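Local coordinates for ORF10 (Moritella marina, PDB 6RIW), which forms the ketosynthase-chain length factor didomain of a polyunsaturated fatty acid synthase and probably condenses acyl units to lengthen the growing chain, at residues A[155-160]-A[946-951]; A[610-615]-A[933-938]; A[688-693]-A[748-753]; A[763-768]-A[880-885]. All blocks are in the same frame, centred on the assembly; numbering follows the deposited sequence.

Contact 1 (A[155-160]-A[946-951]); sequences LTHYTA and QPVMMD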
loop_
_atom_site.group_PDB
_atom_site.type_symbol
_atom_site.label_atom_id
_atom_site.label_comp_id
_atom_site.label_asym_id
_atom_site.label_seq_id
_atom_site.Cartn_x
_atom_site.Cartn_y
_atom_site.Cartn_z
ATOM N N LEU A 155 -25.929 -21.599 -4.557
ATOM C CA LEU A 155 -24.537 -21.402 -4.921
ATOM C C LEU A 155 -23.622 -21.928 -3.820
ATOM O O LEU A 155 -23.928 -21.810 -2.627
ATOM C CB LEU A 155 -24.273 -19.915 -5.163
ATOM C CG LEU A 155 -22.902 -19.519 -5.706
ATOM C CD1 LEU A 155 -22.700 -20.055 -7.103
ATOM C CD2 LEU A 155 -22.851 -17.982 -5.707
ATOM N N THR A 156 -22.489 -22.498 -4.216
ATOM C CA THR A 156 -21.515 -22.940 -3.226
ATOM C C THR A 156 -20.601 -21.783 -2.815
ATOM O O THR A 156 -20.366 -20.849 -3.587
ATOM C CB THR A 156 -20.682 -24.114 -3.750
ATOM O OG1 THR A 156 -19.935 -23.706 -4.898
ATOM C CG2 THR A 156 -21.594 -25.297 -4.131
ATOM N N HIS A 157 -20.097 -21.847 -1.579
ATOM C CA HIS A 157 -19.123 -20.856 -1.119
ATOM C C HIS A 157 -17.831 -20.924 -1.950
ATOM O O HIS A 157 -17.430 -21.982 -2.444
ATOM C CB HIS A 157 -18.843 -21.066 0.381
ATOM C CG HIS A 157 -18.382 -19.834 1.102
ATOM N ND1 HIS A 157 -19.245 -18.851 1.526
ATOM C CD2 HIS A 157 -17.147 -19.439 1.486
ATOM C CE1 HIS A 157 -18.565 -17.900 2.139
ATOM N NE2 HIS A 157 -17.287 -18.233 2.126
ATOM N N TYR A 158 -17.155 -19.774 -2.099
ATOM C CA TYR A 158 -16.022 -19.704 -3.027
ATOM C C TYR A 158 -14.838 -20.574 -2.597
ATOM O O TYR A 158 -14.105 -21.079 -3.451
ATOM C CB TYR A 158 -15.586 -18.242 -3.210
ATOM C CG TYR A 158 -14.717 -17.709 -2.087
ATOM C CD1 TYR A 158 -15.265 -17.375 -0.858
ATOM C CD2 TYR A 158 -13.341 -17.547 -2.274
ATOM C CE1 TYR A 158 -14.443 -16.882 0.189
ATOM C CE2 TYR A 158 -12.511 -17.062 -1.245
ATOM C CZ TYR A 158 -13.068 -16.740 -0.028
ATOM O OH TYR A 158 -12.234 -16.279 0.975
ATOM N N THR A 159 -14.641 -20.771 -1.292
ATOM C CA THR A 159 -13.612 -21.666 -0.757
ATOM C C THR A 159 -14.145 -22.173 0.578
ATOM O O THR A 159 -15.263 -21.835 0.977
ATOM C CB THR A 159 -12.253 -20.959 -0.623
ATOM O OG1 THR A 159 -11.198 -21.917 -0.448
ATOM C CG2 THR A 159 -12.236 -19.991 0.568
ATOM N N ALA A 160 -13.358 -22.982 1.280
ATOM C CA ALA A 160 -13.826 -23.406 2.599
ATOM C C ALA A 160 -14.031 -22.163 3.464
ATOM O O ALA A 160 -13.098 -21.358 3.603
ATOM C CB ALA A 160 -12.835 -24.351 3.271
ATOM N N GLN A 946 -21.744 -27.086 0.751
ATOM C CA GLN A 946 -21.273 -25.845 1.376
ATOM C C GLN A 946 -21.913 -24.651 0.685
ATOM O O GLN A 946 -21.366 -24.122 -0.288
ATOM C CB GLN A 946 -19.750 -25.744 1.327
ATOM C CG GLN A 946 -19.206 -24.553 2.113
ATOM C CD GLN A 946 -19.785 -24.460 3.509
ATOM O OE1 GLN A 946 -20.759 -23.736 3.759
ATOM N NE2 GLN A 946 -19.196 -25.204 4.431
ATOM N N PRO A 947 -23.070 -24.208 1.154
ATOM C CA PRO A 947 -23.709 -23.027 0.563
ATOM C C PRO A 947 -22.971 -21.763 0.991
ATOM O O PRO A 947 -22.107 -21.792 1.870
ATOM C CB PRO A 947 -25.123 -23.070 1.132
ATOM C CG PRO A 947 -24.967 -23.789 2.446
ATOM C CD PRO A 947 -23.824 -24.742 2.304
ATOM N N VAL A 948 -23.305 -20.642 0.332
ATOM C CA VAL A 948 -22.670 -19.362 0.685
ATOM C C VAL A 948 -22.964 -19.024 2.137
ATOM O O VAL A 948 -24.119 -19.040 2.573
ATOM C CB VAL A 948 -23.157 -18.236 -0.242
ATOM C CG1 VAL A 948 -22.546 -16.871 0.208
ATOM C CG2 VAL A 948 -22.755 -18.517 -1.690
ATOM N N MET A 949 -21.915 -18.724 2.903
ATOM C CA MET A 949 -22.061 -18.446 4.327
ATOM C C MET A 949 -21.952 -16.947 4.583
ATOM O O MET A 949 -21.017 -16.300 4.103
ATOM C CB MET A 949 -21.005 -19.181 5.152
ATOM C CG MET A 949 -20.986 -20.694 4.916
ATOM S SD MET A 949 -22.536 -21.460 5.444
ATOM C CE MET A 949 -22.374 -21.212 7.218
ATOM N N MET A 950 -22.868 -16.415 5.389
ATOM C CA MET A 950 -22.941 -14.977 5.633
ATOM C C MET A 950 -22.389 -14.559 6.988
ATOM O O MET A 950 -22.409 -13.362 7.290
ATOM C CB MET A 950 -24.396 -14.516 5.528
ATOM C CG MET A 950 -25.075 -14.920 4.233
ATOM S SD MET A 950 -24.352 -14.023 2.863
ATOM C CE MET A 950 -25.348 -12.533 3.007
ATOM N N ASP A 951 -21.895 -15.509 7.795
ATOM C CA ASP A 951 -21.520 -15.237 9.189
ATOM C C ASP A 951 -20.518 -14.094 9.315
ATOM O O ASP A 951 -20.576 -13.321 10.279
ATOM C CB ASP A 951 -20.905 -16.485 9.844
ATOM C CG ASP A 951 -21.719 -17.739 9.623
ATOM O OD1 ASP A 951 -21.700 -18.266 8.486
ATOM O OD2 ASP A 951 -22.369 -18.201 10.595
HETATM O O HOH W 1 -26.076 -20.682 -1.265
#

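Contact 2 (A[610-615]-A[933-938]); sequences INLTVE and KAQFAG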
loop_
_atom_site.group_PDB
_atom_site.type_symbol
_atom_site.label_atom_id
_atom_site.label_comp_id
_atom_site.label_asym_id
_atom_site.label_seq_id
_atom_site.Cartn_x
_atom_site.Cartn_y
_atom_site.Cartn_z
ATOM N N ILE A 610 -27.964 -31.404 -11.547
ATOM C CA ILE A 610 -28.413 -30.907 -12.845
ATOM C C ILE A 610 -27.240 -30.986 -13.808
ATOM O O ILE A 610 -26.254 -30.247 -13.672
ATOM C CB ILE A 610 -28.963 -29.483 -12.748
ATOM C CG1 ILE A 610 -30.144 -29.453 -11.781
ATOM C CG2 ILE A 610 -29.369 -28.981 -14.141
ATOM C CD1 ILE A 610 -31.363 -30.268 -12.225
ATOM N N ASN A 611 -27.340 -31.880 -14.786
ATOM C CA ASN A 611 -26.242 -32.178 -15.700
ATOM C C ASN A 611 -26.462 -31.345 -16.958
ATOM O O ASN A 611 -27.132 -31.774 -17.893
ATOM C CB ASN A 611 -26.177 -33.678 -16.014
ATOM C CG ASN A 611 -25.081 -34.029 -17.026
ATOM O OD1 ASN A 611 -24.021 -33.389 -17.070
ATOM N ND2 ASN A 611 -25.326 -35.065 -17.834
ATOM N N LEU A 612 -25.905 -30.135 -16.971
ATOM C CA LEU A 612 -25.900 -29.323 -18.179
ATOM C C LEU A 612 -24.764 -29.751 -19.101
ATOM O O LEU A 612 -23.777 -30.353 -18.667
ATOM C CB LEU A 612 -25.730 -27.842 -17.836
ATOM C CG LEU A 612 -26.746 -27.210 -16.907
ATOM C CD1 LEU A 612 -26.414 -25.730 -16.753
ATOM C CD2 LEU A 612 -28.147 -27.405 -17.466
ATOM N N THR A 613 -24.896 -29.418 -20.388
ATOM C CA THR A 613 -23.765 -29.617 -21.280
ATOM C C THR A 613 -22.631 -28.674 -20.889
ATOM O O THR A 613 -22.821 -27.709 -20.138
ATOM C CB THR A 613 -24.139 -29.379 -22.751
ATOM O OG1 THR A 613 -24.603 -28.038 -22.932
ATOM C CG2 THR A 613 -25.211 -30.356 -23.222
ATOM N N VAL A 614 -21.432 -28.965 -21.398
ATOM C CA VAL A 614 -20.303 -28.077 -21.132
ATOM C C VAL A 614 -20.609 -26.671 -21.635
ATOM O O VAL A 614 -20.289 -25.672 -20.974
ATOM C CB VAL A 614 -19.014 -28.627 -21.764
ATOM C CG1 VAL A 614 -17.887 -27.617 -21.614
ATOM C CG2 VAL A 614 -18.644 -29.950 -21.111
ATOM N N GLU A 615 -21.254 -26.572 -22.797
ATOM C CA GLU A 615 -21.542 -25.254 -23.358
ATOM C C GLU A 615 -22.614 -24.525 -22.555
ATOM O O GLU A 615 -22.540 -23.300 -22.389
ATOM C CB GLU A 615 -21.948 -25.383 -24.827
ATOM C CG GLU A 615 -20.849 -26.017 -25.686
ATOM C CD GLU A 615 -20.816 -25.500 -27.126
ATOM O OE1 GLU A 615 -19.755 -25.654 -27.778
ATOM O OE2 GLU A 615 -21.840 -24.951 -27.605
ATOM N N LYS A 933 -33.194 -23.263 -18.302
ATOM C CA LYS A 933 -34.319 -23.199 -17.375
ATOM C C LYS A 933 -35.183 -24.455 -17.455
ATOM O O LYS A 933 -35.725 -24.907 -16.441
ATOM C CB LYS A 933 -35.162 -21.956 -17.665
ATOM C CG LYS A 933 -34.514 -20.628 -17.304
ATOM C CD LYS A 933 -35.369 -19.454 -17.810
ATOM C CE LYS A 933 -34.899 -18.127 -17.222
ATOM N NZ LYS A 933 -35.696 -16.937 -17.666
ATOM N N ALA A 934 -35.332 -25.023 -18.660
ATOM C CA ALA A 934 -36.143 -26.225 -18.852
ATOM C C ALA A 934 -35.462 -27.467 -18.301
ATOM O O ALA A 934 -36.133 -28.435 -17.935
ATOM C CB ALA A 934 -36.440 -26.416 -20.339
ATOM N N GLN A 935 -34.135 -27.472 -18.256
ATOM C CA GLN A 935 -33.396 -28.531 -17.587
ATOM C C GLN A 935 -33.556 -28.499 -16.070
ATOM O O GLN A 935 -33.123 -29.440 -15.392
ATOM C CB GLN A 935 -31.923 -28.414 -17.947
ATOM C CG GLN A 935 -31.615 -28.849 -19.353
ATOM C CD GLN A 935 -31.426 -30.337 -19.429
ATOM O OE1 GLN A 935 -32.368 -31.076 -19.704
ATOM N NE2 GLN A 935 -30.208 -30.795 -19.154
ATOM N N PHE A 936 -34.130 -27.428 -15.525
ATOM C CA PHE A 936 -34.373 -27.299 -14.097
ATOM C C PHE A 936 -35.838 -27.499 -13.735
ATOM O O PHE A 936 -36.135 -27.833 -12.585
ATOM C CB PHE A 936 -33.935 -25.904 -13.602
ATOM C CG PHE A 936 -32.474 -25.803 -13.196
ATOM C CD1 PHE A 936 -31.507 -25.447 -14.115
ATOM C CD2 PHE A 936 -32.089 -26.021 -11.878
ATOM C CE1 PHE A 936 -30.178 -25.347 -13.751
ATOM C CE2 PHE A 936 -30.756 -25.902 -11.491
ATOM C CZ PHE A 936 -29.795 -25.564 -12.428
ATOM N N ALA A 937 -36.748 -27.314 -14.690
ATOM C CA ALA A 937 -38.174 -27.241 -14.395
ATOM C C ALA A 937 -38.674 -28.508 -13.712
ATOM O O ALA A 937 -38.420 -29.622 -14.179
ATOM C CB ALA A 937 -38.959 -26.999 -15.688
ATOM N N GLY A 938 -39.378 -28.327 -12.594
ATOM C CA GLY A 938 -40.019 -29.415 -11.873
ATOM C C GLY A 938 -39.097 -30.422 -11.215
ATOM O O GLY A 938 -39.590 -31.408 -10.669
#

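Contact 3 (A[688-693]-A[748-753]); sequences VIIAAV and IVVKPS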
loop_
_atom_site.group_PDB
_atom_site.type_symbol
_atom_site.label_atom_id
_atom_site.label_comp_id
_atom_site.label_asym_id
_atom_site.label_seq_id
_atom_site.Cartn_x
_atom_site.Cartn_y
_atom_site.Cartn_z
ATOM N N VAL A 688 6.451 18.715 -2.519
ATOM C CA VAL A 688 5.826 17.413 -2.301
ATOM C C VAL A 688 4.330 17.568 -2.501
ATOM O O VAL A 688 3.711 18.469 -1.919
ATOM C CB VAL A 688 6.124 16.852 -0.896
ATOM C CG1 VAL A 688 5.342 15.550 -0.655
ATOM C CG2 VAL A 688 7.627 16.638 -0.691
ATOM N N ILE A 689 3.765 16.738 -3.372
ATOM C CA ILE A 689 2.317 16.635 -3.507
ATOM C C ILE A 689 1.880 15.570 -2.523
ATOM O O ILE A 689 2.391 14.444 -2.564
ATOM C CB ILE A 689 1.912 16.241 -4.935
ATOM C CG1 ILE A 689 2.414 17.272 -5.945
ATOM C CG2 ILE A 689 0.407 16.068 -5.022
ATOM C CD1 ILE A 689 1.984 16.989 -7.374
ATOM N N ILE A 690 0.951 15.907 -1.631
ATOM C CA ILE A 690 0.336 14.891 -0.773
ATOM C C ILE A 690 -1.107 14.745 -1.224
ATOM O O ILE A 690 -1.903 15.671 -1.064
ATOM C CB ILE A 690 0.403 15.241 0.714
ATOM C CG1 ILE A 690 1.863 15.486 1.127
ATOM C CG2 ILE A 690 -0.231 14.070 1.521
ATOM C CD1 ILE A 690 2.024 15.889 2.594
ATOM N N ALA A 691 -1.438 13.604 -1.816
ATOM C CA ALA A 691 -2.808 13.340 -2.229
ATOM C C ALA A 691 -3.389 12.256 -1.333
ATOM O O ALA A 691 -2.670 11.514 -0.644
ATOM C CB ALA A 691 -2.879 12.926 -3.708
ATOM N N ALA A 692 -4.704 12.187 -1.304
ATOM C CA ALA A 692 -5.348 11.214 -0.436
ATOM C C ALA A 692 -6.626 10.785 -1.118
ATOM O O ALA A 692 -7.312 11.619 -1.702
ATOM C CB ALA A 692 -5.672 11.802 0.939
ATOM N N VAL A 693 -6.972 9.505 -1.014
ATOM C CA VAL A 693 -8.216 9.040 -1.618
ATOM C C VAL A 693 -8.739 7.869 -0.805
ATOM O O VAL A 693 -7.978 6.981 -0.399
ATOM C CB VAL A 693 -8.034 8.659 -3.103
ATOM C CG1 VAL A 693 -6.927 7.622 -3.285
ATOM C CG2 VAL A 693 -9.347 8.154 -3.704
ATOM N N ILE A 748 -2.873 18.339 -1.559
ATOM C CA ILE A 748 -2.216 19.597 -1.225
ATOM C C ILE A 748 -0.796 19.546 -1.767
ATOM O O ILE A 748 -0.226 18.478 -1.996
ATOM C CB ILE A 748 -2.187 19.888 0.299
ATOM C CG1 ILE A 748 -1.402 18.826 1.066
ATOM C CG2 ILE A 748 -3.598 20.088 0.844
ATOM C CD1 ILE A 748 -1.245 19.172 2.585
ATOM N N VAL A 749 -0.237 20.728 -1.994
ATOM C CA VAL A 749 1.162 20.891 -2.359
ATOM C C VAL A 749 1.824 21.622 -1.209
ATOM O O VAL A 749 1.305 22.646 -0.753
ATOM C CB VAL A 749 1.328 21.688 -3.666
ATOM C CG1 VAL A 749 2.812 21.944 -3.931
ATOM C CG2 VAL A 749 0.650 20.988 -4.850
ATOM N N VAL A 750 2.949 21.095 -0.731
ATOM C CA VAL A 750 3.682 21.714 0.359
ATOM C C VAL A 750 5.118 21.991 -0.086
ATOM O O VAL A 750 5.716 21.244 -0.867
ATOM C CB VAL A 750 3.656 20.870 1.659
ATOM C CG1 VAL A 750 2.231 20.787 2.229
ATOM C CG2 VAL A 750 4.261 19.451 1.441
ATOM N N LYS A 751 5.667 23.083 0.429
ATOM C CA LYS A 751 7.073 23.440 0.292
ATOM C C LYS A 751 7.550 23.950 1.639
ATOM O O LYS A 751 6.733 24.396 2.456
ATOM C CB LYS A 751 7.274 24.538 -0.763
ATOM C CG LYS A 751 7.289 24.069 -2.225
ATOM C CD LYS A 751 7.662 25.285 -3.101
ATOM C CE LYS A 751 7.895 24.954 -4.554
ATOM N NZ LYS A 751 8.233 26.221 -5.290
ATOM N N PRO A 752 8.859 23.922 1.904
ATOM C CA PRO A 752 9.371 24.557 3.127
ATOM C C PRO A 752 8.980 26.028 3.157
ATOM O O PRO A 752 8.944 26.694 2.120
ATOM C CB PRO A 752 10.893 24.381 3.025
ATOM C CG PRO A 752 11.099 23.289 2.039
ATOM C CD PRO A 752 9.949 23.393 1.065
ATOM N N SER A 753 8.641 26.522 4.356
ATOM C CA SER A 753 8.149 27.899 4.453
ATOM C C SER A 753 9.165 28.910 3.907
ATOM O O SER A 753 8.778 29.959 3.368
ATOM C CB SER A 753 7.797 28.217 5.910
ATOM O OG SER A 753 7.697 29.610 6.110
#

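Contact 4 (A[763-768]-A[880-885]); sequences ARIDAV and LILSSS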
loop_
_atom_site.group_PDB
_atom_site.type_symbol
_atom_site.label_atom_id
_atom_site.label_comp_id
_atom_site.label_asym_id
_atom_site.label_seq_id
_atom_site.Cartn_x
_atom_site.Cartn_y
_atom_site.Cartn_z
ATOM N N ALA A 763 -1.973 28.410 4.361
ATOM C CA ALA A 763 -1.688 28.302 5.782
ATOM C C ALA A 763 -0.384 27.529 5.899
ATOM O O ALA A 763 0.076 26.924 4.930
ATOM C CB ALA A 763 -2.829 27.576 6.532
ATOM N N ARG A 764 0.230 27.584 7.074
ATOM C CA ARG A 764 1.436 26.822 7.346
ATOM C C ARG A 764 1.109 25.663 8.271
ATOM O O ARG A 764 0.319 25.816 9.204
ATOM C CB ARG A 764 2.507 27.698 7.992
ATOM C CG ARG A 764 3.316 28.421 6.957
ATOM C CD ARG A 764 4.359 29.343 7.564
ATOM N NE ARG A 764 4.843 30.134 6.441
ATOM C CZ ARG A 764 4.307 31.287 6.067
ATOM N NH1 ARG A 764 4.792 31.919 5.009
ATOM N NH2 ARG A 764 3.318 31.820 6.780
ATOM N N ILE A 765 1.740 24.515 8.035
ATOM C CA ILE A 765 1.754 23.435 9.021
ATOM C C ILE A 765 2.970 23.667 9.916
ATOM O O ILE A 765 4.116 23.430 9.520
ATOM C CB ILE A 765 1.786 22.048 8.374
ATOM C CG1 ILE A 765 0.650 21.908 7.361
ATOM C CG2 ILE A 765 1.647 20.997 9.470
ATOM C CD1 ILE A 765 0.624 20.547 6.589
ATOM N N ASP A 766 2.720 24.124 11.143
ATOM C CA ASP A 766 3.825 24.451 12.038
ATOM C C ASP A 766 4.370 23.223 12.754
ATOM O O ASP A 766 5.538 23.213 13.154
ATOM C CB ASP A 766 3.384 25.490 13.067
ATOM C CG ASP A 766 3.334 26.898 12.489
ATOM O OD1 ASP A 766 4.054 27.174 11.504
ATOM O OD2 ASP A 766 2.565 27.730 13.019
ATOM N N ALA A 767 3.556 22.184 12.934
ATOM C CA ALA A 767 4.035 21.015 13.642
ATOM C C ALA A 767 3.107 19.846 13.369
ATOM O O ALA A 767 1.896 20.030 13.237
ATOM C CB ALA A 767 4.100 21.264 15.157
ATOM N N VAL A 768 3.683 18.656 13.296
ATOM C CA VAL A 768 2.921 17.410 13.392
ATOM C C VAL A 768 3.679 16.510 14.356
ATOM O O VAL A 768 4.898 16.351 14.235
ATOM C CB VAL A 768 2.711 16.732 12.022
ATOM C CG1 VAL A 768 4.041 16.347 11.371
ATOM C CG2 VAL A 768 1.778 15.497 12.166
ATOM N N LEU A 880 -1.610 18.174 15.174
ATOM C CA LEU A 880 -1.008 19.142 14.264
ATOM C C LEU A 880 -1.376 20.548 14.700
ATOM O O LEU A 880 -2.469 20.782 15.222
ATOM C CB LEU A 880 -1.485 18.960 12.820
ATOM C CG LEU A 880 -1.106 17.671 12.110
ATOM C CD1 LEU A 880 -2.075 16.570 12.480
ATOM C CD2 LEU A 880 -1.139 17.902 10.590
ATOM N N ILE A 881 -0.471 21.485 14.444
ATOM C CA ILE A 881 -0.752 22.911 14.610
ATOM C C ILE A 881 -0.597 23.571 13.250
ATOM O O ILE A 881 0.464 23.463 12.628
ATOM C CB ILE A 881 0.194 23.580 15.626
ATOM C CG1 ILE A 881 0.118 22.907 17.003
ATOM C CG2 ILE A 881 -0.106 25.071 15.683
ATOM C CD1 ILE A 881 -1.288 22.991 17.669
ATOM N N LEU A 882 -1.644 24.246 12.785
ATOM C CA LEU A 882 -1.598 25.020 11.555
ATOM C C LEU A 882 -1.780 26.489 11.907
ATOM O O LEU A 882 -2.436 26.817 12.901
ATOM C CB LEU A 882 -2.703 24.599 10.579
ATOM C CG LEU A 882 -2.376 23.406 9.679
ATOM C CD1 LEU A 882 -2.249 22.113 10.517
ATOM C CD2 LEU A 882 -3.435 23.275 8.594
ATOM N N SER A 883 -1.221 27.379 11.085
ATOM C CA SER A 883 -1.288 28.799 11.423
ATOM C C SER A 883 -1.585 29.615 10.177
ATOM O O SER A 883 -1.250 29.219 9.057
ATOM C CB SER A 883 0.013 29.252 12.115
ATOM O OG SER A 883 1.083 29.295 11.190
ATOM N N SER A 884 -2.264 30.747 10.376
ATOM C CA SER A 884 -2.571 31.628 9.268
ATOM C C SER A 884 -1.309 32.341 8.800
ATOM O O SER A 884 -0.311 32.435 9.518
ATOM C CB SER A 884 -3.644 32.649 9.667
ATOM O OG SER A 884 -3.230 33.374 10.810
ATOM N N SER A 885 -1.379 32.863 7.590
ATOM C CA SER A 885 -0.258 33.539 6.954
ATOM C C SER A 885 -0.641 34.984 6.639
ATOM O O SER A 885 -1.771 35.425 6.896
ATOM C CB SER A 885 0.159 32.798 5.692
ATOM O OG SER A 885 -0.804 32.989 4.682
#

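Contact 1 (A[155-160]-A[946-951])
His157 and Met949 are joined by a side chain to backbone hydrogen bond, the imidazole ND1 accepting from the backbone N of Met949. His157 CB packs on the aliphatic CG of Gln946 at 3.9 Å and lies near the carbonyl of Pro947. CG is anti to the backbone N (chi1 -154°), beside the carbonyl carbon; from there ND1 accepts the N-H of Met949, N to ND1 3.0 Å, in a nearly straight bond (172°) whose donor is tilted 29° out of the ring plane. At the edge, near the ring plane, ND1 also meets Val948 CA at 3.6 Å. CE1 ends against Met949 O. Because ND1 is the acceptor here, a neutral ring would probably carry its proton on NE2. Next to this bond the two loops form a single beta bridge, Thr156 with Pro947, tying the first ketosynthase domain to the late chain beyond helix 929-934. His157 N gives a firm bond to Gln946 O at 2.9 Å. Val948 N reaches Leu155 O only weakly (3.2 Å), and a water bridges the same two atoms. Val948 CG2 lies 4.0 Å from Leu155 CB, while Leu155 also leans on Gln600 and Ile601 of helix 597-608.

Contact 2 (A[610-615]-A[933-938])
Ile610 and Phe936 are the nearest backbone neighbours, yet their CA atoms stay 7.1 Å apart, so the two segments meet through side chains and not as paired strands. The 610-613 run leads into helix 614-628. Its last residue, Thr613, is the N-cap: its side chain caps a backbone N of that helix, while Gln616 OE1 accepts from Thr613 N, consistent with a capping box. Opposite, the chain leaves helix 929-934 through a turn in which Phe936 N bonds to Lys933 O at 3.1 Å. Ile610 lies over one face of the Phe936 ring with both of its branches. Ile610 CG1, set beside the backbone N (chi1 -60°) with CG2 anti to it, touches Phe936 CE2 at 3.6 Å. Ile610 CG2 makes a CH-pi contact 4.0 Å from the centroid of the Phe936 ring, 20° off the normal and offset toward the rim. Ile610 CD1 runs on to Gln935 O at 3.7 Å, while Leu612 CD2 rests on Gln935 CB at 3.9 Å. Leu605 of helix 597-608 touches both Leu612 and Phe936, and Leu149 and His150 also pack on the phenyl group. An alanine in place of Phe936 would probably open a gap beside Ile610 and Leu605 and leave both isoleucine branches without the ring face. With no clear hydrogen bond between the segments, the late chain is held against this outlying part of the molecule mainly by apolar packing on the phenyl face.

Contact 3 (A[688-693]-A[748-753])
Val688, Ile689 and Ile690 pair with Val750, Val749 and Ile748 in the beta sheet of the second ketosynthase-like domain, where strands 687-694 and 741-752 run antiparallel. The strand directions differ by 149°. Val688 and Val750 form a hydrogen-bonded pair, with Val688 N to Val750 O at 3.1 Å and Val750 N to Val688 O at 3.0 Å. Ile690 and Ile748 repeat the pattern, Ile690 N to Ile748 O and Ile748 N to Ile690 O both measuring 2.9 Å. Between them Ile689 and Val749 make the non-hydrogen-bonded pair, their CA atoms 4.6 Å apart.

The four residues of the hydrogen-bonded pairs share one face. There Val750 sets CG2 between its backbone N and carbonyl carbon, a crowded position that brings this methyl to 4.0 Å from Val688 CB. Ile748 puts CG1 in the same kind of place (chi1 62°), so that it lies 4.0 Å from Ile690 CB. Met843 and Ile847 of helix 841-854 cover Ile748, and Met843 also touches Ile690; from helix 668-682, Phe680 packs on Val688 and Cys672 on Ile690. On the other face Ile689 CG1 approaches Val749 CG2 at 4.3 Å, and Ala565 of helix 552-567 lies against Ile689. The backbone of Ile689 also bonds to Ala577 and Leu579 of the parallel strand 576-581. A mixed sheet of beta-branched residues, covered by helices on both faces, is characteristic of the layered alpha-beta thiolase fold.

Contact 4 (A[763-768]-A[880-885])
Ile881 O is gripped by two successive backbone N-H groups: Asp766 N at 2.8 Å and, weakly, Ala767 N at 3.4 Å. Asp766 and Ala767 thus face one residue, a classic beta bulge that shifts the register by one. Beyond it Ile881 N bonds to Ala767 O at 3.0 Å, and on the near side Arg764 and Ser883 form a regular hydrogen-bonded pair. The bulge turns Asp766 toward the partner strand. Its OD2 accepts the Ser883 hydroxyl, OG to OD2 2.8 Å, from above the carboxylate plane (39° out of it). Ser883 OG lies between its own backbone N and carbonyl carbon (chi1 71°), which directs it to that oxygen. An alanine in place of Asp766 would probably leave Ser883 OG without this acceptor and free to turn, though the backbone bonds of the bulge need not change.

Arg764, Ala767, Ile881 and Ser883 share one face, Ile765, Val768, Leu880 and Leu882 the other. Val768 CG2 meets Leu880 CG at 3.6 Å, and Ile765 CG1 lies 4.1 Å from Leu882 CG, each pair pointing the same way. Leu882 packs on Thr849 and Leu853 of helix 841-854, whereas Ile881 and Ala767 touch helix 776-790. Arg764 NE bonds to Ser753 OG. Antiparallel strands 763-772 and 876-884, with a helix on each face, fit the second half of a thiolase fold, with a classic bulge in the strand pairing.

Overall arrangement
Contacts 3 and 4 belong to the sheet framework of the second ketosynthase-like domain; contacts 1 and 2 lie on the other side of the chain's centre, where loops meet the late part of the chain. The two strand contacts have centres about 13 Å apart, touch each other, and both pack on helix 841-854. The touching residues of contact 3 are all buried and apolar, while contact 4 adds a serine to aspartate hydrogen bond. Contact 1 is partly buried, and contact 2 is a buried contact although it lies far from the chain's centre. With centres about 22 Å apart, both border helix 597-608; contact 1 relies on an imidazole, backbone groups and water, contact 2 on a phenyl face.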